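Cysteine desulfurase (Elizabethkingia anophelis NUHP1, PDB 5VPR) probably catalyses the pyridoxal-phosphate-dependent removal of sulfur from L-cysteine, yielding L-alanine and handing the sulfur to a carrier. Local coordinates at residues A[87-91]-A[92-96]; A[285-288]-A[289-293]; A[336-339]-A[340-344]; A[353-356]-A[357-361]. All coordinates share one frame; numbering follows the deposited sequence.

Interaction 1 (A[87-91]-A[92-96]); sequences INAKH and DYEVL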
ATOM      1  N   ILE A  87     -12.149   6.358   0.467  1.00 40.59           N
ATOM      2  CA  ILE A  87     -11.518   6.502   1.780  1.00 40.37           C
ATOM      3  C   ILE A  87     -12.396   7.280   2.763  1.00 43.16           C
ATOM      4  O   ILE A  87     -11.964   7.559   3.889  1.00 43.12           O
ATOM      5  CB  ILE A  87     -10.126   7.150   1.674  1.00 37.70           C
ATOM      6  CG1 ILE A  87     -10.243   8.618   1.230  1.00 31.37           C
ATOM      7  CG2 ILE A  87      -9.210   6.325   0.743  1.00 39.63           C
ATOM      8  CD1 ILE A  87      -8.880   9.347   1.156  1.00 34.99           C
ATOM      9  N   ASN A  88     -13.631   7.611   2.371  1.00 40.55           N
ATOM     10  CA  ASN A  88     -14.557   8.407   3.175  1.00 42.84           C
ATOM     11  C   ASN A  88     -13.936   9.724   3.638  1.00 47.24           C
ATOM     12  O   ASN A  88     -14.117  10.151   4.780  1.00 43.27           O
ATOM     13  CB  ASN A  88     -15.104   7.625   4.377  1.00 47.94           C
ATOM     14  CG  ASN A  88     -16.399   8.233   4.907  1.00 55.69           C
ATOM     15  OD1 ASN A  88     -17.168   8.801   4.132  1.00 57.46           O
ATOM     16  ND2 ASN A  88     -16.632   8.143   6.225  1.00 45.15           N
ATOM     17  N   ALA A  89     -13.208  10.384   2.740  1.00 43.99           N
ATOM     18  CA  ALA A  89     -12.829  11.771   2.978  1.00 45.54           C
ATOM     19  C   ALA A  89     -14.072  12.658   2.950  1.00 50.68           C
ATOM     20  O   ALA A  89     -14.992  12.450   2.152  1.00 45.69           O
ATOM     21  CB  ALA A  89     -11.810  12.251   1.930  1.00 36.45           C
ATOM     22  N   LYS A  90     -14.103  13.656   3.838  1.00 51.74           N
ATOM     23  CA  LYS A  90     -15.266  14.530   3.893  1.00 45.13           C
ATOM     24  C   LYS A  90     -15.363  15.427   2.664  1.00 45.11           C
ATOM     25  O   LYS A  90     -16.473  15.740   2.217  1.00 46.95           O
ATOM     26  CB  LYS A  90     -15.233  15.370   5.173  1.00 45.97           C
ATOM     27  CG  LYS A  90     -16.436  16.269   5.354  1.00 44.88           C
ATOM     28  CD  LYS A  90     -16.465  16.867   6.759  1.00 53.05           C
ATOM     29  CE  LYS A  90     -17.655  17.788   6.948  1.00 62.97           C
ATOM     30  NZ  LYS A  90     -17.688  18.319   8.337  1.00 64.49           N
ATOM     31  N   HIS A  91     -14.234  15.842   2.090  1.00 45.41           N
ATOM     32  CA  HIS A  91     -14.277  16.753   0.953  1.00 50.57           C
ATOM     33  C   HIS A  91     -13.454  16.206  -0.200  1.00 47.60           C
ATOM     34  O   HIS A  91     -12.398  15.604   0.011  1.00 46.21           O
ATOM     35  CB  HIS A  91     -13.764  18.134   1.322  1.00 40.84           C
ATOM     36  CG  HIS A  91     -14.537  18.784   2.425  1.00 47.43           C
ATOM     37  ND1 HIS A  91     -15.814  19.274   2.253  1.00 49.30           N
ATOM     38  CD2 HIS A  91     -14.217  19.007   3.720  1.00 48.27           C
ATOM     39  CE1 HIS A  91     -16.241  19.790   3.392  1.00 53.18           C
ATOM     40  NE2 HIS A  91     -15.290  19.644   4.297  1.00 55.14           N
ATOM     41  N   ASP A  92     -13.932  16.447  -1.425  1.00 41.31           N
ATOM     42  CA  ASP A  92     -13.142  16.071  -2.590  1.00 44.27           C
ATOM     43  C   ASP A  92     -11.809  16.810  -2.595  1.00 39.03           C
ATOM     44  O   ASP A  92     -10.788  16.234  -2.967  1.00 41.76           O
ATOM     45  CB  ASP A  92     -13.924  16.329  -3.880  1.00 46.52           C
ATOM     46  CG  ASP A  92     -14.222  17.806  -4.109  1.00 53.09           C
ATOM     47  OD1 ASP A  92     -14.321  18.571  -3.126  1.00 52.34           O
ATOM     48  OD2 ASP A  92     -14.355  18.196  -5.282  1.00 50.69           O
ATOM     49  N   TYR A  93     -11.784  18.066  -2.122  1.00 37.19           N
ATOM     50  CA  TYR A  93     -10.530  18.806  -2.188  1.00 42.86           C
ATOM     51  C   TYR A  93      -9.505  18.365  -1.154  1.00 47.49           C
ATOM     52  O   TYR A  93      -8.387  18.897  -1.164  1.00 42.61           O
ATOM     53  CB  TYR A  93     -10.781  20.312  -2.058  1.00 48.30           C
ATOM     54  CG  TYR A  93     -11.656  20.744  -0.890  1.00 53.63           C
ATOM     55  CD1 TYR A  93     -11.149  20.811   0.407  1.00 49.78           C
ATOM     56  CD2 TYR A  93     -12.980  21.120  -1.096  1.00 52.79           C
ATOM     57  CE1 TYR A  93     -11.949  21.226   1.471  1.00 48.93           C
ATOM     58  CE2 TYR A  93     -13.784  21.537  -0.046  1.00 52.69           C
ATOM     59  CZ  TYR A  93     -13.263  21.592   1.232  1.00 51.78           C
ATOM     60  OH  TYR A  93     -14.071  22.000   2.268  1.00 58.13           O
ATOM     61  N   GLU A  94      -9.832  17.411  -0.280  1.00 44.49           N
ATOM     62  CA  GLU A  94      -8.829  16.795   0.581  1.00 41.97           C
ATOM     63  C   GLU A  94      -8.091  15.651  -0.106  1.00 43.07           C
ATOM     64  O   GLU A  94      -7.130  15.121   0.466  1.00 39.85           O
ATOM     65  CB  GLU A  94      -9.489  16.294   1.885  1.00 41.07           C
ATOM     66  CG  GLU A  94     -10.053  17.448   2.767  1.00 43.69           C
ATOM     67  CD  GLU A  94     -10.864  16.971   3.985  1.00 52.59           C
ATOM     68  OE1 GLU A  94     -11.632  15.992   3.858  1.00 42.29           O
ATOM     69  OE2 GLU A  94     -10.732  17.589   5.067  1.00 44.59           O
ATOM     70  N   VAL A  95      -8.504  15.263  -1.312  1.00 38.82           N
ATOM     71  CA  VAL A  95      -7.896  14.145  -2.032  1.00 34.95           C
ATOM     72  C   VAL A  95      -6.935  14.728  -3.061  1.00 37.92           C
ATOM     73  O   VAL A  95      -7.362  15.389  -4.014  1.00 38.33           O
ATOM     74  CB  VAL A  95      -8.962  13.261  -2.692  1.00 40.00           C
ATOM     75  CG1 VAL A  95      -8.316  12.046  -3.388  1.00 32.85           C
ATOM     76  CG2 VAL A  95     -10.006  12.810  -1.661  1.00 38.06           C
ATOM     77  N   LEU A  96      -5.638  14.512  -2.870  1.00 40.36           N
ATOM     78  CA  LEU A  96      -4.620  15.013  -3.790  1.00 44.25           C
ATOM     79  C   LEU A  96      -4.052  13.871  -4.625  1.00 43.33           C
ATOM     80  O   LEU A  96      -3.667  12.832  -4.080  1.00 36.32           O
ATOM     81  CB  LEU A  96      -3.484  15.712  -3.044  1.00 36.95           C
ATOM     82  CG  LEU A  96      -3.843  16.633  -1.874  1.00 37.75           C
ATOM     83  CD1 LEU A  96      -2.556  17.159  -1.246  1.00 42.95           C
ATOM     84  CD2 LEU A  96      -4.745  17.784  -2.296  1.00 37.53           C
TER
HETATM   85  O   HOH W   1     -11.996  14.324   5.848  1.00 46.56           O
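His91 and Glu94 clasp each other across one 3-10 turn, residues 92-94. It ends the loop that leads from helix 67-87, closed by a Schellman motif with Asn88 at positive phi, into strand 95-98, which pairs with strand 241-245 in the large mixed sheet.

Hydrogen bonds run both ways between the pair. Glu94 N gives one to His91 O (3.2 Å), and His91 N returns one to Glu94 OE1 (3.1 Å), approaching from above the carboxylate plane. A water accepts from Lys90 N and donates to Glu94 OE1 at 2.6 Å. Since Glu94 OE2 takes a further bond from Ala247 N, the carboxylate is held at both oxygens and its rotation is fixed.

Apolar contact across the segments is slight: Ala89 CB meets Val95 CG2 at 4.1 Å.

Tyr93 chi1 (50°) sets CG between its backbone N and carbonyl carbon, bringing the ring alongside His91. The planes differ by only 8°, yet the rings are slid apart, with centroids 4.5 Å apart. That offset places His91 CB over the Tyr93 ring in a CH-pi contact, 3.5 Å from its centroid, while Tyr93 OH sits 3.1 Å above the middle of the His91 ring, on the face opposite Lys90 CG.

Interaction 2 (A[285-288]-A[289-293]); sequences PNIA and GNIAI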
ATOM      1  N   PRO A 285      -0.881  17.265 -14.509  1.00 37.52           N
ATOM      2  CA  PRO A 285      -1.182  16.020 -13.797  1.00 34.02           C
ATOM      3  C   PRO A 285      -1.052  14.819 -14.719  1.00 31.86           C
ATOM      4  O   PRO A 285      -1.063  14.930 -15.951  1.00 30.10           O
ATOM      5  CB  PRO A 285      -2.629  16.206 -13.324  1.00 34.19           C
ATOM      6  CG  PRO A 285      -3.183  17.335 -14.123  1.00 42.30           C
ATOM      7  CD  PRO A 285      -2.034  18.181 -14.583  1.00 41.54           C
ATOM      8  N   ASN A 286      -0.911  13.651 -14.092  1.00 30.35           N
ATOM      9  CA  ASN A 286      -0.999  12.377 -14.801  1.00 31.37           C
ATOM     10  C   ASN A 286      -2.480  12.057 -14.992  1.00 30.69           C
ATOM     11  O   ASN A 286      -3.078  11.257 -14.265  1.00 29.55           O
ATOM     12  CB  ASN A 286      -0.274  11.286 -14.028  1.00 30.13           C
ATOM     13  CG  ASN A 286      -0.363   9.936 -14.699  1.00 31.56           C
ATOM     14  OD1 ASN A 286      -0.796   9.798 -15.864  1.00 31.71           O
ATOM     15  ND2 ASN A 286       0.026   8.913 -13.960  1.00 31.07           N
ATOM     16  N   ILE A 287      -3.071  12.688 -16.022  1.00 31.67           N
ATOM     17  CA  ILE A 287      -4.529  12.676 -16.190  1.00 30.72           C
ATOM     18  C   ILE A 287      -5.041  11.255 -16.365  1.00 33.79           C
ATOM     19  O   ILE A 287      -5.998  10.831 -15.704  1.00 31.41           O
ATOM     20  CB  ILE A 287      -4.936  13.551 -17.397  1.00 34.15           C
ATOM     21  CG1 ILE A 287      -4.481  15.006 -17.209  1.00 39.39           C
ATOM     22  CG2 ILE A 287      -6.469  13.458 -17.611  1.00 31.38           C
ATOM     23  CD1 ILE A 287      -4.161  15.746 -18.525  1.00 39.55           C
ATOM     24  N   ALA A 288      -4.419  10.507 -17.284  1.00 28.52           N
ATOM     25  CA  ALA A 288      -4.830   9.135 -17.558  1.00 35.62           C
ATOM     26  C   ALA A 288      -4.717   8.270 -16.312  1.00 29.42           C
ATOM     27  O   ALA A 288      -5.637   7.509 -15.986  1.00 31.15           O
ATOM     28  CB  ALA A 288      -3.980   8.550 -18.682  1.00 31.55           C
ATOM     29  N   GLY A 289      -3.587   8.370 -15.612  1.00 31.45           N
ATOM     30  CA  GLY A 289      -3.396   7.573 -14.413  1.00 29.82           C
ATOM     31  C   GLY A 289      -4.397   7.914 -13.317  1.00 32.53           C
ATOM     32  O   GLY A 289      -4.897   7.022 -12.633  1.00 29.59           O
ATOM     33  N   ASN A 290      -4.712   9.206 -13.152  1.00 32.10           N
ATOM     34  CA  ASN A 290      -5.698   9.603 -12.148  1.00 37.49           C
ATOM     35  C   ASN A 290      -7.087   9.092 -12.502  1.00 35.05           C
ATOM     36  O   ASN A 290      -7.813   8.607 -11.625  1.00 33.90           O
ATOM     37  CB  ASN A 290      -5.713  11.126 -11.980  1.00 32.76           C
ATOM     38  CG  ASN A 290      -4.395  11.664 -11.504  1.00 33.35           C
ATOM     39  OD1 ASN A 290      -3.577  10.924 -10.942  1.00 33.54           O
ATOM     40  ND2 ASN A 290      -4.164  12.960 -11.720  1.00 30.12           N
ATOM     41  N   ILE A 291      -7.468   9.163 -13.781  1.00 33.21           N
ATOM     42  CA  ILE A 291      -8.733   8.562 -14.203  1.00 31.59           C
ATOM     43  C   ILE A 291      -8.733   7.067 -13.911  1.00 36.11           C
ATOM     44  O   ILE A 291      -9.718   6.513 -13.401  1.00 34.71           O
ATOM     45  CB  ILE A 291      -8.988   8.852 -15.696  1.00 33.52           C
ATOM     46  CG1 ILE A 291      -9.295  10.341 -15.903  1.00 33.07           C
ATOM     47  CG2 ILE A 291     -10.133   7.995 -16.226  1.00 38.95           C
ATOM     48  CD1 ILE A 291      -9.316  10.744 -17.361  1.00 40.09           C
ATOM     49  N   ALA A 292      -7.620   6.393 -14.213  1.00 31.04           N
ATOM     50  CA  ALA A 292      -7.578   4.943 -14.091  1.00 30.74           C
ATOM     51  C   ALA A 292      -7.519   4.484 -12.633  1.00 35.72           C
ATOM     52  O   ALA A 292      -8.026   3.396 -12.321  1.00 35.73           O
ATOM     53  CB  ALA A 292      -6.393   4.394 -14.880  1.00 31.55           C
ATOM     54  N   ILE A 293      -6.929   5.278 -11.723  1.00 32.32           N
ATOM     55  CA  ILE A 293      -6.990   4.876 -10.314  1.00 34.96           C
ATOM     56  C   ILE A 293      -8.428   4.974  -9.803  1.00 37.06           C
ATOM     57  O   ILE A 293      -8.831   4.211  -8.915  1.00 35.98           O
ATOM     58  CB  ILE A 293      -5.993   5.670  -9.433  1.00 32.74           C
ATOM     59  CG1 ILE A 293      -5.671   4.884  -8.145  1.00 32.37           C
ATOM     60  CG2 ILE A 293      -6.512   7.056  -9.054  1.00 27.21           C
ATOM     61  CD1 ILE A 293      -4.652   5.543  -7.224  1.00 31.45           C
TER
HETATM   62  O   HOH W   2      -1.147  13.713 -11.157  1.00 31.08           O
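Two asparagine torsions bring the groups together where Asn286 meets Gly289 and Asn290. In Asn286, CG stands trans to the main-chain nitrogen (chi1 179°), which carries the amide forward to the first turn of the helix. In Asn290, CG is turned opposite its own carbonyl carbon (chi1 -62°) and leans back toward the start, its CG 3.1 Å from Asn286 O.

The outcome for Asn286 is a capping bond: Gly289 N donates to Asn286 OD1 at 3.1 Å, from well above the plane of the amide. The same amide is secured at its other end, because Asn286 ND2 donates to Gly239 O, and it lies close over the glycine, with ND2 3.7 Å from Gly289 CA. The main chain of Asn286 serves too, for Asn290 N reaches Asn286 O at 2.8 Å, the first of a run of i to i+4 bonds continued by Ile291 and Ala292. A water accepts from both Asn286 N and Asn290 ND2, tying the residue before the helix to the one a turn later.

On another side, the side chains of Ile287 and Ile291 lie side by side, with Ile287 CG2 3.9 Å from Ile291 CD1, and both residues pack on Tyr53 of helix 44-56. Asn286, also the centre of an inverse gamma turn, is thus a classic side-chain N-cap, opening helix 287-303, whose first turns are buried.

Interaction 3 (A[336-339]-A[340-344]); sequences ANRA and GVVSF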
ATOM      1  N   ALA A 336       0.906 -13.029  14.563  1.00 60.52           N
ATOM      2  CA  ALA A 336       0.455 -11.651  14.424  1.00 66.23           C
ATOM      3  C   ALA A 336      -0.708 -11.534  13.441  1.00 63.61           C
ATOM      4  O   ALA A 336      -0.864 -12.345  12.524  1.00 69.86           O
ATOM      5  CB  ALA A 336       1.605 -10.750  13.969  1.00 71.89           C
ATOM      6  N   ASN A 337      -1.519 -10.498  13.646  1.00 63.13           N
ATOM      7  CA  ASN A 337      -2.555 -10.121  12.692  1.00 58.29           C
ATOM      8  C   ASN A 337      -1.895  -9.537  11.442  1.00 58.19           C
ATOM      9  O   ASN A 337      -1.155  -8.552  11.524  1.00 63.15           O
ATOM     10  CB  ASN A 337      -3.507  -9.121  13.359  1.00 70.03           C
ATOM     11  CG  ASN A 337      -4.534  -8.531  12.401  1.00 74.37           C
ATOM     12  OD1 ASN A 337      -4.849  -9.113  11.363  1.00 85.51           O
ATOM     13  ND2 ASN A 337      -5.064  -7.360  12.755  1.00 70.83           N
ATOM     14  N   ARG A 338      -2.134 -10.154  10.284  1.00 57.18           N
ATOM     15  CA  ARG A 338      -1.405  -9.795   9.081  1.00 50.09           C
ATOM     16  C   ARG A 338      -2.355  -9.665   7.901  1.00 49.02           C
ATOM     17  O   ARG A 338      -3.423 -10.282   7.865  1.00 63.63           O
ATOM     18  CB  ARG A 338      -0.316 -10.821   8.735  1.00 54.61           C
ATOM     19  CG  ARG A 338       0.737 -10.980   9.817  1.00 64.40           C
ATOM     20  CD  ARG A 338       1.961 -11.713   9.287  1.00 63.70           C
ATOM     21  NE  ARG A 338       1.603 -12.889   8.504  1.00 68.71           N
ATOM     22  CZ  ARG A 338       1.200 -14.042   9.025  1.00 77.23           C
ATOM     23  NH1 ARG A 338       1.091 -14.182  10.338  1.00 76.27           N
ATOM     24  NH2 ARG A 338       0.898 -15.051   8.226  1.00 85.50           N
ATOM     25  N   ALA A 339      -1.946  -8.850   6.936  1.00 48.48           N
ATOM     26  CA  ALA A 339      -2.729  -8.575   5.738  1.00 56.18           C
ATOM     27  C   ALA A 339      -1.950  -9.103   4.538  1.00 52.65           C
ATOM     28  O   ALA A 339      -0.954  -8.508   4.122  1.00 58.61           O
ATOM     29  CB  ALA A 339      -3.031  -7.086   5.597  1.00 61.13           C
ATOM     30  N   GLY A 340      -2.386 -10.250   4.025  1.00 53.49           N
ATOM     31  CA  GLY A 340      -2.007 -10.725   2.707  1.00 70.74           C
ATOM     32  C   GLY A 340      -0.573 -11.164   2.501  1.00 62.21           C
ATOM     33  O   GLY A 340      -0.153 -11.290   1.353  1.00 62.03           O
ATOM     34  N   VAL A 341       0.193 -11.417   3.562  1.00 54.43           N
ATOM     35  CA  VAL A 341       1.619 -11.715   3.425  1.00 48.97           C
ATOM     36  C   VAL A 341       1.976 -12.892   4.330  1.00 49.84           C
ATOM     37  O   VAL A 341       1.755 -12.824   5.544  1.00 49.86           O
ATOM     38  CB  VAL A 341       2.498 -10.501   3.782  1.00 45.12           C
ATOM     39  CG1 VAL A 341       3.965 -10.880   3.702  1.00 47.18           C
ATOM     40  CG2 VAL A 341       2.201  -9.290   2.876  1.00 42.06           C
ATOM     41  N   VAL A 342       2.552 -13.955   3.752  1.00 45.91           N
ATOM     42  CA  VAL A 342       3.237 -15.012   4.503  1.00 45.31           C
ATOM     43  C   VAL A 342       4.727 -14.914   4.203  1.00 55.44           C
ATOM     44  O   VAL A 342       5.155 -15.147   3.060  1.00 45.20           O
ATOM     45  CB  VAL A 342       2.753 -16.427   4.138  1.00 56.81           C
ATOM     46  CG1 VAL A 342       3.145 -17.415   5.238  1.00 53.70           C
ATOM     47  CG2 VAL A 342       1.285 -16.472   3.848  1.00 63.16           C
ATOM     48  N   SER A 343       5.519 -14.622   5.227  1.00 59.34           N
ATOM     49  CA  SER A 343       6.970 -14.631   5.124  1.00 64.72           C
ATOM     50  C   SER A 343       7.511 -15.851   5.849  1.00 62.26           C
ATOM     51  O   SER A 343       7.025 -16.207   6.925  1.00 70.85           O
ATOM     52  CB  SER A 343       7.582 -13.358   5.706  1.00 65.18           C
ATOM     53  OG  SER A 343       7.373 -12.280   4.826  1.00 71.22           O
ATOM     54  N   PHE A 344       8.502 -16.503   5.246  1.00 59.19           N
ATOM     55  CA  PHE A 344       9.021 -17.742   5.806  1.00 55.38           C
ATOM     56  C   PHE A 344      10.463 -17.954   5.370  1.00 65.18           C
ATOM     57  O   PHE A 344      10.966 -17.307   4.443  1.00 63.17           O
ATOM     58  CB  PHE A 344       8.154 -18.951   5.419  1.00 52.13           C
ATOM     59  CG  PHE A 344       8.050 -19.197   3.930  1.00 53.33           C
ATOM     60  CD1 PHE A 344       8.893 -20.099   3.298  1.00 56.11           C
ATOM     61  CD2 PHE A 344       7.090 -18.534   3.167  1.00 56.41           C
ATOM     62  CE1 PHE A 344       8.796 -20.333   1.924  1.00 52.72           C
ATOM     63  CE2 PHE A 344       6.988 -18.760   1.803  1.00 57.20           C
ATOM     64  CZ  PHE A 344       7.844 -19.668   1.182  1.00 57.68           C
TER
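Arg338 bends its side chain back toward the start of the next strand and meets Val341 O with the NE edge of its guanidinium. Arg338 NE donates to Val341 O at 3.0 Å, and the oxygen lies in the guanidinium plane. The bond is almost straight, with an N-H...O angle of 176°, and it comes in close to the direction of the C=O bond itself. The bend that makes this possible is at chi3 (-46°), which swings NE round toward the strand instead of letting the chain run on extended.

Beyond NE, Arg338 NH2 comes within 4.4 Å of Val342 CG1, a loose contact, and both residues pack against Leu316 of helix 305-324. The Val341 side chain lies elsewhere, touching Arg387 and Ser389 of strand 386-389, while its CG2 approaches Ala339 O to 3.5 Å. Between these residues the backbone turns through Gly340, at a positive phi of 69°, into strand 341-345, the middle strand of a three-stranded antiparallel sheet.

The remaining guanidinium nitrogens also have partners: NH2 donates to Gln320 OE1, and NH1 makes weak bonds to Gly333 O and Glu334 O. The guanidinium is therefore held firmly at NE and NH2 and weakly at NH1, by uncharged oxygens whose partial negative charge probably stabilises the buried cation while joining loop, strand and helix 305-324.

Interaction 4 (A[353-356]-A[357-361]); sequences SDVG and MILDK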
ATOM      1  N   SER A 353      17.229 -16.618  -2.043  1.00 55.00           N
ATOM      2  CA  SER A 353      17.135 -16.533  -3.496  1.00 56.60           C
ATOM      3  C   SER A 353      17.280 -17.904  -4.153  1.00 59.05           C
ATOM      4  O   SER A 353      16.712 -18.138  -5.226  1.00 62.00           O
ATOM      5  CB  SER A 353      18.198 -15.570  -4.025  1.00 58.56           C
ATOM      6  OG  SER A 353      19.435 -15.800  -3.376  1.00 65.30           O
ATOM      7  N   ASP A 354      18.045 -18.808  -3.537  1.00 58.00           N
ATOM      8  CA  ASP A 354      18.123 -20.177  -4.044  1.00 61.33           C
ATOM      9  C   ASP A 354      16.740 -20.807  -4.124  1.00 59.29           C
ATOM     10  O   ASP A 354      16.397 -21.451  -5.123  1.00 54.66           O
ATOM     11  CB  ASP A 354      19.040 -21.021  -3.160  1.00 60.57           C
ATOM     12  CG  ASP A 354      20.496 -20.639  -3.303  1.00 70.73           C
ATOM     13  OD1 ASP A 354      20.852 -20.020  -4.330  1.00 74.22           O
ATOM     14  OD2 ASP A 354      21.286 -20.962  -2.392  1.00 77.54           O
ATOM     15  N   VAL A 355      15.925 -20.608  -3.086  1.00 54.28           N
ATOM     16  CA  VAL A 355      14.551 -21.088  -3.121  1.00 52.92           C
ATOM     17  C   VAL A 355      13.735 -20.287  -4.127  1.00 52.51           C
ATOM     18  O   VAL A 355      12.912 -20.846  -4.866  1.00 53.84           O
ATOM     19  CB  VAL A 355      13.938 -21.037  -1.710  1.00 50.23           C
ATOM     20  CG1 VAL A 355      12.475 -21.444  -1.748  1.00 50.01           C
ATOM     21  CG2 VAL A 355      14.707 -21.941  -0.781  1.00 55.19           C
ATOM     22  N   GLY A 356      13.965 -18.972  -4.192  1.00 50.81           N
ATOM     23  CA  GLY A 356      13.201 -18.149  -5.113  1.00 45.18           C
ATOM     24  C   GLY A 356      13.429 -18.538  -6.559  1.00 49.54           C
ATOM     25  O   GLY A 356      12.502 -18.516  -7.373  1.00 46.37           O
ATOM     26  N   MET A 357      14.668 -18.908  -6.897  1.00 45.58           N
ATOM     27  CA  MET A 357      14.981 -19.262  -8.275  1.00 54.24           C
ATOM     28  C   MET A 357      14.336 -20.583  -8.662  1.00 54.56           C
ATOM     29  O   MET A 357      13.793 -20.711  -9.766  1.00 45.29           O
ATOM     30  CB  MET A 357      16.492 -19.328  -8.475  1.00 59.83           C
ATOM     31  CG  MET A 357      17.176 -17.981  -8.399  1.00 64.50           C
ATOM     32  SD  MET A 357      18.910 -18.113  -8.864  1.00 81.44           S
ATOM     33  CE  MET A 357      19.443 -19.465  -7.818  1.00 74.65           C
ATOM     34  N   ILE A 358      14.377 -21.574  -7.765  1.00 53.83           N
ATOM     35  CA  ILE A 358      13.672 -22.832  -8.012  1.00 53.61           C
ATOM     36  C   ILE A 358      12.177 -22.572  -8.192  1.00 53.59           C
ATOM     37  O   ILE A 358      11.552 -23.085  -9.130  1.00 49.32           O
ATOM     38  CB  ILE A 358      13.947 -23.836  -6.877  1.00 50.35           C
ATOM     39  CG1 ILE A 358      15.419 -24.253  -6.884  1.00 52.23           C
ATOM     40  CG2 ILE A 358      13.054 -25.050  -7.014  1.00 55.26           C
ATOM     41  CD1 ILE A 358      15.795 -25.182  -5.752  1.00 54.37           C
ATOM     42  N   LEU A 359      11.590 -21.747  -7.318  1.00 45.52           N
ATOM     43  CA  LEU A 359      10.167 -21.424  -7.429  1.00 45.44           C
ATOM     44  C   LEU A 359       9.853 -20.730  -8.756  1.00 50.31           C
ATOM     45  O   LEU A 359       8.839 -21.032  -9.403  1.00 46.82           O
ATOM     46  CB  LEU A 359       9.732 -20.549  -6.245  1.00 43.16           C
ATOM     47  CG  LEU A 359       9.776 -21.240  -4.878  1.00 49.52           C
ATOM     48  CD1 LEU A 359       9.246 -20.314  -3.769  1.00 43.70           C
ATOM     49  CD2 LEU A 359       8.971 -22.519  -4.925  1.00 46.22           C
ATOM     50  N   ASP A 360      10.709 -19.797  -9.177  1.00 45.49           N
ATOM     51  CA  ASP A 360      10.489 -19.131 -10.457  1.00 46.59           C
ATOM     52  C   ASP A 360      10.514 -20.123 -11.614  1.00 48.16           C
ATOM     53  O   ASP A 360       9.694 -20.027 -12.534  1.00 41.99           O
ATOM     54  CB  ASP A 360      11.523 -18.030 -10.681  1.00 48.04           C
ATOM     55  CG  ASP A 360      11.299 -17.287 -12.001  1.00 52.07           C
ATOM     56  OD1 ASP A 360      10.195 -16.733 -12.204  1.00 56.08           O
ATOM     57  OD2 ASP A 360      12.223 -17.269 -12.836  1.00 58.37           O
ATOM     58  N   LYS A 361      11.437 -21.090 -11.592  1.00 47.95           N
ATOM     59  CA  LYS A 361      11.436 -22.086 -12.654  1.00 45.88           C
ATOM     60  C   LYS A 361      10.153 -22.914 -12.649  1.00 52.67           C
ATOM     61  O   LYS A 361       9.771 -23.447 -13.694  1.00 50.54           O
ATOM     62  CB  LYS A 361      12.674 -22.996 -12.546  1.00 51.17           C
TER
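Met357 follows Ser353 by one turn of helix 352-361, and its chain curls back over that turn to reach Asp354. Main-chain bonds of the i to i+4 alpha-helical pattern set the frame. Met357 N donates to Ser353 O at 2.8 Å, and Leu359 and Asp360 repeat the pattern on Val355 and Gly356. The link from Ile358 N to Asp354 O is weak, at 3.3 Å.

Apolar contact is made on the buried side. Val355 and Leu359 run side by side, with Val355 CG1 4.0 Å from Leu359 CD1; Leu346 and Ile349 cover the valine, and Val366 the leucine. Ile358 turns to another neighbour, packing on Ala409, Met412 and Leu413 of helix 396-413.

Contacts of carbon with oxygen make up the rest. Met357 CG lies 3.2 Å from Ser353 O, and a bend at chi3 (-51°) then folds the terminal methyl back, so that Met357 CE reaches Asp354 OD1 at 3.8 Å.

The chemistry is thus divided by face. Val355, Ile358 and Leu359 pack the helix against neighbouring parts of the fold, whereas on the more open side the methyl beside a carboxylate oxygen gives at most a faint electrostatic attraction, so there the backbone bonds probably contribute more.

In the fold
The four contacts fall into two groups. Interactions 1 and 2 have centres 16 Å apart and nearest atoms about 7 Å apart; helix 67-87 joins them, since Val95 touches its Val83 and Pro285 its Met76. Interactions 3 and 4 have centres 20 Å apart, with about 5 Å between nearest atoms, and lie on consecutive elements, strand 341-345 and helix 352-361. Interactions 1 and 4 are the most distant, with centres 43 Å apart on opposite sides of the chain's centre. Lys233, which carries the covalently bound pyridoxal phosphate, follows strand 226-230 of the large sheet that strand 95-98 of interaction 1 also enters.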